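Local coordinates for G-protein alpha subunit Galpha7 (Naegleria fowleri, PDB 6NE6) that probably binds and hydrolyses GTP as a molecular switch, serving as the alpha subunit of a heterotrimeric G protein, at residues V59-T64 with P113-A118; D198-V203 with A239-Y244; D231-K236 with N295-V300. One frame throughout, in Å; residues are numbered along the deposited sequence. Where two conformers were deposited one is given.

Interaction 1 (V59-T64 with P113-A118); sequences VLIQAT and PAILQA
In the all-helical part of this G-alpha fold, the long helix 39-66 is crossed by the short helix 113-120, and Leu60, Ile61, Ala63 and Thr64 meet Ala114, Ile115 and Ala118. The local axes cross nearly square, at 95°, with a closest approach of 8.5 Å. Ile115 does most of the reaching: its CD1 lies over the backbone where Leu60 passes into Ile61, 3.9 Å from Leu60 CB and 3.9 Å from Ile61 CG1. The Leu60 and Ile115 side chains run at about a right angle to each other, with Ile115 CG2 near both CB and CD1 of Leu60. The other branch of Leu60 goes to the next turn of the short helix, where CD2 meets Ala118 CB at 4.0 Å. Ala118 CB also faces Ala63 CB, methyl to methyl at 3.7 Å. Thr64 turns its methyl to the contact and its hydroxyl back to its own helix. With OG1 between the backbone N and the carbonyl carbon (chi1 71°), OG1 donates to Ile61 O at 2.7 Å, in the carbonyl plane and on a lone pair. CG2 is left to rest on Ala114 O at 3.4 Å and near Ala114 CB. Ile127 and Phe125 pack on Leu60 and Ala63, while Ile61 also touches helix 74-89. This buried, apolar, nearly square crossing is consistent with the helical domain of G-alpha subunits, in which, as in other members of the family, a long helix is surrounded by shorter ones.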
loop_
_atom_site.group_PDB
_atom_site.type_symbol
_atom_site.label_atom_id
_atom_site.label_comp_id
_atom_site.label_asym_id
_atom_site.label_seq_id
_atom_site.Cartn_x
_atom_site.Cartn_y
_atom_site.Cartn_z
ATOM N N VAL A 59 8.540 13.334 -9.650
ATOM C CA VAL A 59 8.877 13.607 -8.256
ATOM C C VAL A 59 10.384 13.574 -8.065
ATOM O O VAL A 59 10.955 14.432 -7.383
ATOM C CB VAL A 59 8.172 12.606 -7.325
ATOM C CG1 VAL A 59 8.675 12.781 -5.878
ATOM C CG2 VAL A 59 6.661 12.826 -7.379
ATOM N N LEU A 60 11.052 12.594 -8.681
ATOM C CA LEU A 60 12.509 12.528 -8.592
ATOM C C LEU A 60 13.163 13.751 -9.226
ATOM O O LEU A 60 14.128 14.294 -8.680
ATOM C CB LEU A 60 13.015 11.234 -9.239
ATOM C CG LEU A 60 12.709 9.995 -8.383
ATOM C CD1 LEU A 60 12.874 8.707 -9.148
ATOM C CD2 LEU A 60 13.612 9.992 -7.143
ATOM N N ILE A 61 12.651 14.205 -10.375
ATOM C CA ILE A 61 13.208 15.402 -11.000
ATOM C C ILE A 61 13.062 16.594 -10.067
ATOM O O ILE A 61 14.015 17.351 -9.845
ATOM C CB ILE A 61 12.536 15.669 -12.357
ATOM C CG1 ILE A 61 12.911 14.587 -13.360
ATOM C CG2 ILE A 61 12.948 17.063 -12.901
ATOM C CD1 ILE A 61 11.974 14.534 -14.585
ATOM N N GLN A 62 11.869 16.788 -9.507
ATOM C CA GLN A 62 11.666 17.893 -8.569
ATOM C C GLN A 62 12.593 17.761 -7.367
ATOM O O GLN A 62 13.108 18.763 -6.852
ATOM C CB GLN A 62 10.209 17.947 -8.101
ATOM C CG GLN A 62 9.194 18.122 -9.210
ATOM C CD GLN A 62 9.637 19.132 -10.236
ATOM O OE1 GLN A 62 9.944 20.283 -9.913
ATOM N NE2 GLN A 62 9.684 18.704 -11.487
ATOM N N ALA A 63 12.812 16.526 -6.915
ATOM C CA ALA A 63 13.686 16.284 -5.770
ATOM C C ALA A 63 15.117 16.727 -6.060
ATOM O O ALA A 63 15.793 17.260 -5.173
ATOM C CB ALA A 63 13.646 14.804 -5.391
ATOM N N THR A 64 15.612 16.502 -7.287
ATOM C CA THR A 64 16.972 16.958 -7.591
ATOM C C THR A 64 17.058 18.473 -7.507
ATOM O O THR A 64 18.099 19.025 -7.126
ATOM C CB THR A 64 17.452 16.514 -8.985
ATOM O OG1 THR A 64 16.745 17.236 -10.014
ATOM C CG2 THR A 64 17.341 15.008 -9.192
ATOM N N PRO A 113 22.839 10.291 -12.318
ATOM C CA PRO A 113 23.277 10.274 -10.910
ATOM C C PRO A 113 22.477 11.194 -10.002
ATOM O O PRO A 113 22.199 10.820 -8.853
ATOM C CB PRO A 113 24.756 10.689 -10.994
ATOM C CG PRO A 113 24.973 11.186 -12.397
ATOM C CD PRO A 113 23.959 10.481 -13.249
ATOM N N ALA A 114 22.073 12.377 -10.476
ATOM C CA ALA A 114 21.261 13.249 -9.626
ATOM C C ALA A 114 19.946 12.583 -9.250
ATOM O O ALA A 114 19.502 12.670 -8.100
ATOM C CB ALA A 114 20.990 14.584 -10.320
ATOM N N ILE A 115 19.308 11.919 -10.218
ATOM C CA ILE A 115 18.065 11.193 -9.964
ATOM C C ILE A 115 18.288 10.101 -8.922
ATOM O O ILE A 115 17.485 9.923 -7.999
ATOM C CB ILE A 115 17.527 10.609 -11.286
ATOM C CG1 ILE A 115 17.080 11.740 -12.206
ATOM C CG2 ILE A 115 16.391 9.605 -11.033
ATOM C CD1 ILE A 115 15.822 12.501 -11.695
ATOM N N LEU A 116 19.375 9.343 -9.065
ATOM C CA LEU A 116 19.627 8.244 -8.137
ATOM C C LEU A 116 19.983 8.754 -6.742
ATOM O O LEU A 116 19.683 8.089 -5.743
ATOM C CB LEU A 116 20.723 7.321 -8.697
ATOM C CG LEU A 116 20.273 6.488 -9.913
ATOM C CD1 LEU A 116 21.398 5.637 -10.517
ATOM C CD2 LEU A 116 19.059 5.613 -9.569
ATOM N N GLN A 117 20.610 9.926 -6.649
ATOM C CA GLN A 117 20.852 10.530 -5.337
ATOM C C GLN A 117 19.536 10.910 -4.674
ATOM O O GLN A 117 19.357 10.735 -3.460
ATOM C CB GLN A 117 21.754 11.761 -5.487
ATOM C CG GLN A 117 23.246 11.456 -5.759
ATOM C CD GLN A 117 23.986 10.937 -4.528
ATOM O OE1 GLN A 117 23.556 11.151 -3.385
ATOM N NE2 GLN A 117 25.096 10.247 -4.754
ATOM N N ALA A 118 18.607 11.450 -5.458
ATOM C CA ALA A 118 17.283 11.748 -4.921
ATOM C C ALA A 118 16.584 10.469 -4.492
ATOM O O ALA A 118 15.937 10.424 -3.436
ATOM C CB ALA A 118 16.452 12.499 -5.966
#

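Interaction 2 (D198-V203 with A239-Y244); sequences DSILFV and ADTLVY
Ile200 has CG1 anti to its carbonyl carbon (chi1 -69°) and Thr241 has CG2 anti to its backbone N, and these settings bring the two atoms together at 3.6 Å, the side chains crossing at about a right angle. On the other face of the sheet, Tyr244 has CG anti to the carbonyl carbon (chi1 -62°), which sends its ring toward Ser199, while Tyr244 CB receives Leu201 CD2 at 3.8 Å. Between these layers runs a parallel ladder. Leu242 N donates to Asp198 O at 3.0 Å and Ile200 N returns to Leu242 O at 2.7 Å; one step on, Tyr244 N reaches Ile200 O at 2.8 Å and Phe202 N reaches Tyr244 O at 2.8 Å. The strands are 199-205 and 242-248, the two parallel strands of a beta-alpha-beta crossover through helix 221-235, and strand 10-16 pairs with the far edge of 199-205. In the conformer given for Ser199, OG lies at the edge of the Tyr244 ring, in its plane, and approaches Leu242 O at 3.2 Å from above that carbonyl's plane; because Ser199 has two conformers, this second bond to Leu242 O is doubtful. The polar ends of Tyr244, Thr241 and Asp198 have partners outside the two strands: Tyr244 OH bonds Asp321, Thr241 OG1 bonds Val197 O, and the Asp198 carboxylate bonds Lys11 N and His8, a histidine of what appears to be the N-terminal tag. At the start of the pairing a water donates to both Asp198 O and Asp240 O. The polar backbone is thus matched strand to strand where the sheet is buried, and at its more open end a water adds a bridge beside the direct bond.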
loop_
_atom_site.group_PDB
_atom_site.type_symbol
_atom_site.label_atom_id
_atom_site.label_comp_id
_atom_site.label_asym_id
_atom_site.label_seq_id
_atom_site.Cartn_x
_atom_site.Cartn_y
_atom_site.Cartn_z
ATOM N N ASP A 198 -17.954 -8.897 10.547
ATOM C CA ASP A 198 -17.583 -9.747 11.677
ATOM C C ASP A 198 -16.216 -9.403 12.257
ATOM O O ASP A 198 -15.995 -9.571 13.465
ATOM C CB ASP A 198 -17.611 -11.211 11.241
ATOM C CG ASP A 198 -18.996 -11.643 10.780
ATOM O OD1 ASP A 198 -19.668 -12.380 11.540
ATOM O OD2 ASP A 198 -19.418 -11.213 9.675
ATOM N N SER A 199 -15.296 -8.915 11.431
ATOM C CA SER A 199 -13.948 -8.598 11.880
ATOM C C SER A 199 -13.423 -7.433 11.055
ATOM O O SER A 199 -13.801 -7.267 9.894
ATOM C CB SER A 199 -13.022 -9.816 11.739
ATOM O OG SER A 199 -11.694 -9.528 12.144
ATOM N N ILE A 200 -12.544 -6.646 11.662
ATOM C CA ILE A 200 -11.874 -5.529 11.008
ATOM C C ILE A 200 -10.382 -5.808 11.040
ATOM O O ILE A 200 -9.843 -6.143 12.099
ATOM C CB ILE A 200 -12.180 -4.203 11.722
ATOM C CG1 ILE A 200 -13.644 -3.813 11.523
ATOM C CG2 ILE A 200 -11.194 -3.089 11.265
ATOM C CD1 ILE A 200 -14.103 -2.728 12.504
ATOM N N LEU A 201 -9.723 -5.654 9.893
ATOM C CA LEU A 201 -8.261 -5.662 9.807
ATOM C C LEU A 201 -7.844 -4.213 9.635
ATOM O O LEU A 201 -8.010 -3.637 8.553
ATOM C CB LEU A 201 -7.757 -6.506 8.643
ATOM C CG LEU A 201 -8.221 -7.960 8.563
ATOM C CD1 LEU A 201 -7.394 -8.698 7.527
ATOM C CD2 LEU A 201 -8.120 -8.631 9.938
ATOM N N PHE A 202 -7.319 -3.620 10.709
ATOM C CA PHE A 202 -6.835 -2.247 10.677
ATOM C C PHE A 202 -5.392 -2.297 10.195
ATOM O O PHE A 202 -4.523 -2.833 10.889
ATOM C CB PHE A 202 -6.935 -1.596 12.053
ATOM C CG PHE A 202 -6.854 -0.105 11.998
ATOM C CD1 PHE A 202 -5.639 0.533 11.807
ATOM C CD2 PHE A 202 -8.005 0.656 12.097
ATOM C CE1 PHE A 202 -5.579 1.923 11.727
ATOM C CE2 PHE A 202 -7.953 2.028 12.031
ATOM C CZ PHE A 202 -6.735 2.664 11.836
ATOM N N VAL A 203 -5.128 -1.764 9.008
ATOM C CA VAL A 203 -3.822 -1.937 8.370
ATOM C C VAL A 203 -3.026 -0.647 8.497
ATOM O O VAL A 203 -3.498 0.423 8.081
ATOM C CB VAL A 203 -3.969 -2.320 6.891
ATOM C CG1 VAL A 203 -2.590 -2.592 6.279
ATOM C CG2 VAL A 203 -4.899 -3.523 6.732
ATOM N N ALA A 239 -19.684 -3.113 18.303
ATOM C CA ALA A 239 -20.730 -4.106 18.526
ATOM C C ALA A 239 -20.079 -5.467 18.727
ATOM O O ALA A 239 -19.301 -5.644 19.670
ATOM C CB ALA A 239 -21.733 -4.130 17.365
ATOM N N ASP A 240 -20.348 -6.414 17.828
ATOM C CA ASP A 240 -19.822 -7.771 17.943
ATOM C C ASP A 240 -18.583 -8.004 17.075
ATOM O O ASP A 240 -18.163 -9.152 16.906
ATOM C CB ASP A 240 -20.912 -8.781 17.579
ATOM C CG ASP A 240 -22.137 -8.658 18.467
ATOM O OD1 ASP A 240 -22.012 -8.880 19.690
ATOM O OD2 ASP A 240 -23.222 -8.324 17.945
ATOM N N THR A 241 -17.983 -6.946 16.542
ATOM C CA THR A 241 -16.905 -7.056 15.562
ATOM C C THR A 241 -15.549 -7.211 16.255
ATOM O O THR A 241 -15.250 -6.494 17.211
ATOM C CB THR A 241 -16.908 -5.808 14.671
ATOM O OG1 THR A 241 -18.187 -5.687 14.034
ATOM C CG2 THR A 241 -15.817 -5.869 13.599
ATOM N N LEU A 242 -14.728 -8.144 15.771
ATOM C CA LEU A 242 -13.366 -8.319 16.270
ATOM C C LEU A 242 -12.421 -7.413 15.497
ATOM O O LEU A 242 -12.545 -7.279 14.283
ATOM C CB LEU A 242 -12.900 -9.769 16.103
ATOM C CG LEU A 242 -13.744 -10.836 16.775
ATOM C CD1 LEU A 242 -13.202 -12.199 16.380
ATOM C CD2 LEU A 242 -13.699 -10.634 18.275
ATOM N N VAL A 243 -11.454 -6.811 16.186
ATOM C CA VAL A 243 -10.534 -5.872 15.545
ATOM C C VAL A 243 -9.106 -6.391 15.669
ATOM O O VAL A 243 -8.628 -6.646 16.779
ATOM C CB VAL A 243 -10.656 -4.460 16.152
ATOM C CG1 VAL A 243 -9.798 -3.487 15.388
ATOM C CG2 VAL A 243 -12.123 -4.006 16.135
ATOM N N TYR A 244 -8.426 -6.520 14.524
ATOM C CA TYR A 244 -7.026 -6.903 14.449
ATOM C C TYR A 244 -6.204 -5.743 13.907
ATOM O O TYR A 244 -6.663 -5.004 13.032
ATOM C CB TYR A 244 -6.846 -8.112 13.527
ATOM C CG TYR A 244 -7.556 -9.345 14.006
ATOM C CD1 TYR A 244 -6.899 -10.277 14.806
ATOM C CD2 TYR A 244 -8.878 -9.592 13.661
ATOM C CE1 TYR A 244 -7.539 -11.410 15.253
ATOM C CE2 TYR A 244 -9.529 -10.729 14.116
ATOM C CZ TYR A 244 -8.858 -11.628 14.913
ATOM O OH TYR A 244 -9.512 -12.763 15.351
HETATM O O HOH W 1 -17.399 -11.157 15.328
#

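Interaction 3 (D231-K236 with N295-V300); sequences DYINSK and NRLRDV
Lys236 O is gripped by both terminal nitrogens of Arg296, NH1 at 2.8 Å and NH2 at 2.9 Å, in a fork that lies close to the guanidinium plane. NH1 has a second acceptor, Ile233 O at 2.9 Å, which it meets from above the carbonyl plane. A bend in the arginine chain at chi3 (92°) turns NE. Separately, Arg296 CD passes close to the same Ile233 O. Ile233 O lies in the C-terminal region of helix 221-235 and Lys236 O in the chain that follows, and a positive charge here would suit the negative end of the helix dipole. In the Ras-like fold this is the helix that links strands 199-205 and 242-248, and Arg296 comes from the approach to the edge strand 297-302. Next to the polar fork, chi2 of Ile233 (69°) places CD1, which meets Leu297 CD2 at 4.0 Å, the two side chains crossing at about a right angle. Val243 packs on both. Asp292 also holds the turn carrying Arg296, its carboxylate oxygens accepting from Arg296 N and Leu297 N.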
loop_
_atom_site.group_PDB
_atom_site.type_symbol
_atom_site.label_atom_id
_atom_site.label_comp_id
_atom_site.label_asym_id
_atom_site.label_seq_id
_atom_site.Cartn_x
_atom_site.Cartn_y
_atom_site.Cartn_z
ATOM N N ASP A 231 -7.631 7.393 17.904
ATOM C CA ASP A 231 -8.980 7.938 17.820
ATOM C C ASP A 231 -9.980 6.854 17.452
ATOM O O ASP A 231 -11.064 6.764 18.040
ATOM C CB ASP A 231 -9.023 9.064 16.785
ATOM C CG ASP A 231 -8.329 10.315 17.260
ATOM O OD1 ASP A 231 -8.113 10.442 18.482
ATOM O OD2 ASP A 231 -8.005 11.170 16.413
ATOM N N TYR A 232 -9.618 6.020 16.481
ATOM C CA TYR A 232 -10.517 4.981 15.990
ATOM C C TYR A 232 -10.784 3.920 17.051
ATOM O O TYR A 232 -11.934 3.596 17.341
ATOM C CB TYR A 232 -9.890 4.338 14.756
ATOM C CG TYR A 232 -10.735 3.337 14.016
ATOM C CD1 TYR A 232 -11.604 3.750 13.015
ATOM C CD2 TYR A 232 -10.634 1.968 14.284
ATOM C CE1 TYR A 232 -12.347 2.844 12.302
ATOM C CE2 TYR A 232 -11.382 1.050 13.573
ATOM C CZ TYR A 232 -12.228 1.493 12.584
ATOM O OH TYR A 232 -12.977 0.605 11.860
ATOM N N ILE A 233 -9.722 3.343 17.616
ATOM C CA ILE A 233 -9.895 2.175 18.483
ATOM C C ILE A 233 -10.598 2.531 19.786
ATOM O O ILE A 233 -11.237 1.671 20.405
ATOM C CB ILE A 233 -8.527 1.515 18.748
ATOM C CG1 ILE A 233 -8.703 0.086 19.260
ATOM C CG2 ILE A 233 -7.694 2.349 19.742
ATOM C CD1 ILE A 233 -9.246 -0.880 18.200
ATOM N N ASN A 234 -10.523 3.790 20.212
ATOM C CA ASN A 234 -11.144 4.215 21.455
ATOM C C ASN A 234 -12.526 4.821 21.268
ATOM O O ASN A 234 -13.214 5.052 22.266
ATOM C CB ASN A 234 -10.229 5.215 22.167
ATOM C CG ASN A 234 -8.966 4.560 22.683
ATOM O OD1 ASN A 234 -9.030 3.576 23.423
ATOM N ND2 ASN A 234 -7.823 5.078 22.285
ATOM N N SER A 235 -12.966 5.074 20.035
ATOM C CA SER A 235 -14.256 5.737 19.850
ATOM C C SER A 235 -15.323 4.879 19.188
ATOM O O SER A 235 -16.516 5.144 19.399
ATOM C CB SER A 235 -14.087 7.022 19.025
ATOM O OG SER A 235 -13.660 6.714 17.707
ATOM N N LYS A 236 -14.942 3.883 18.393
ATOM C CA LYS A 236 -15.932 3.098 17.667
ATOM C C LYS A 236 -16.715 2.190 18.601
ATOM O O LYS A 236 -16.167 1.617 19.549
ATOM C CB LYS A 236 -15.270 2.239 16.597
ATOM C CG LYS A 236 -14.583 3.041 15.515
ATOM C CD LYS A 236 -15.621 3.844 14.744
ATOM C CE LYS A 236 -15.086 5.197 14.325
ATOM N NZ LYS A 236 -16.163 6.011 13.687
ATOM N N ASN A 295 -7.669 -2.166 25.611
ATOM C CA ASN A 295 -7.299 -3.476 25.074
ATOM C C ASN A 295 -8.427 -4.065 24.227
ATOM O O ASN A 295 -8.855 -5.208 24.404
ATOM C CB ASN A 295 -6.894 -4.432 26.200
ATOM C CG ASN A 295 -5.682 -3.941 26.975
ATOM O OD1 ASN A 295 -4.714 -3.444 26.396
ATOM N ND2 ASN A 295 -5.733 -4.078 28.294
ATOM N N ARG A 296 -8.913 -3.257 23.285
ATOM C CA ARG A 296 -9.961 -3.695 22.377
ATOM C C ARG A 296 -9.425 -4.527 21.215
ATOM O O ARG A 296 -10.194 -5.279 20.603
ATOM C CB ARG A 296 -10.733 -2.468 21.876
ATOM C CG ARG A 296 -11.316 -1.667 23.044
ATOM C CD ARG A 296 -12.109 -0.441 22.596
ATOM N NE ARG A 296 -13.535 -0.720 22.437
ATOM C CZ ARG A 296 -14.380 0.045 21.747
ATOM N NH1 ARG A 296 -13.951 1.155 21.130
ATOM N NH2 ARG A 296 -15.663 -0.308 21.666
ATOM N N LEU A 297 -8.132 -4.437 20.910
ATOM C CA LEU A 297 -7.579 -5.266 19.850
ATOM C C LEU A 297 -7.645 -6.740 20.223
ATOM O O LEU A 297 -7.324 -7.139 21.348
ATOM C CB LEU A 297 -6.125 -4.883 19.557
ATOM C CG LEU A 297 -5.903 -3.549 18.851
ATOM C CD1 LEU A 297 -4.405 -3.220 18.839
ATOM C CD2 LEU A 297 -6.457 -3.612 17.419
ATOM N N ARG A 298 -8.054 -7.554 19.257
ATOM C CA ARG A 298 -7.990 -8.994 19.436
ATOM C C ARG A 298 -6.545 -9.481 19.379
ATOM O O ARG A 298 -6.118 -10.292 20.219
ATOM C CB ARG A 298 -8.838 -9.672 18.367
ATOM C CG ARG A 298 -8.786 -11.151 18.408
ATOM C CD ARG A 298 -9.449 -11.688 19.656
ATOM N NE ARG A 298 -9.449 -13.138 19.588
ATOM C CZ ARG A 298 -10.040 -13.936 20.465
ATOM N NH1 ARG A 298 -10.699 -13.427 21.501
ATOM N NH2 ARG A 298 -9.964 -15.246 20.302
ATOM N N ASP A 299 -5.784 -9.004 18.397
ATOM C CA ASP A 299 -4.379 -9.381 18.273
ATOM C C ASP A 299 -3.682 -8.380 17.353
ATOM O O ASP A 299 -4.321 -7.542 16.714
ATOM C CB ASP A 299 -4.262 -10.822 17.757
ATOM C CG ASP A 299 -3.059 -11.559 18.324
ATOM O OD1 ASP A 299 -2.114 -10.908 18.825
ATOM O OD2 ASP A 299 -3.067 -12.801 18.255
ATOM N N VAL A 300 -2.353 -8.486 17.282
ATOM C CA VAL A 300 -1.525 -7.652 16.413
ATOM C C VAL A 300 -0.615 -8.574 15.613
ATOM O O VAL A 300 -0.006 -9.484 16.182
ATOM C CB VAL A 300 -0.682 -6.633 17.208
ATOM C CG1 VAL A 300 0.232 -5.865 16.273
ATOM C CG2 VAL A 300 -1.570 -5.667 17.995
#

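Overall arrangement
From the N terminus, the chain first runs through strand 10-16 and into helix 39-66, where interaction 1 closes a largely helical loop at 113-118. Only after that loop is complete do the other two begin. Interaction 2 opens at 198-203; interaction 3 opens at 231-236, before interaction 2 closes at 239-244, and itself closes at 295-300, so the two cross. They also touch: Val243 O and Arg298 N, 2.7 Å apart, probably hydrogen-bond, and the Phe202 and Tyr232 rings meet. Together they tie two adjacent parallel strands, the helix between them and the edge strand of one sheet, about 40 Å (centre to centre) from interaction 1 across the molecule.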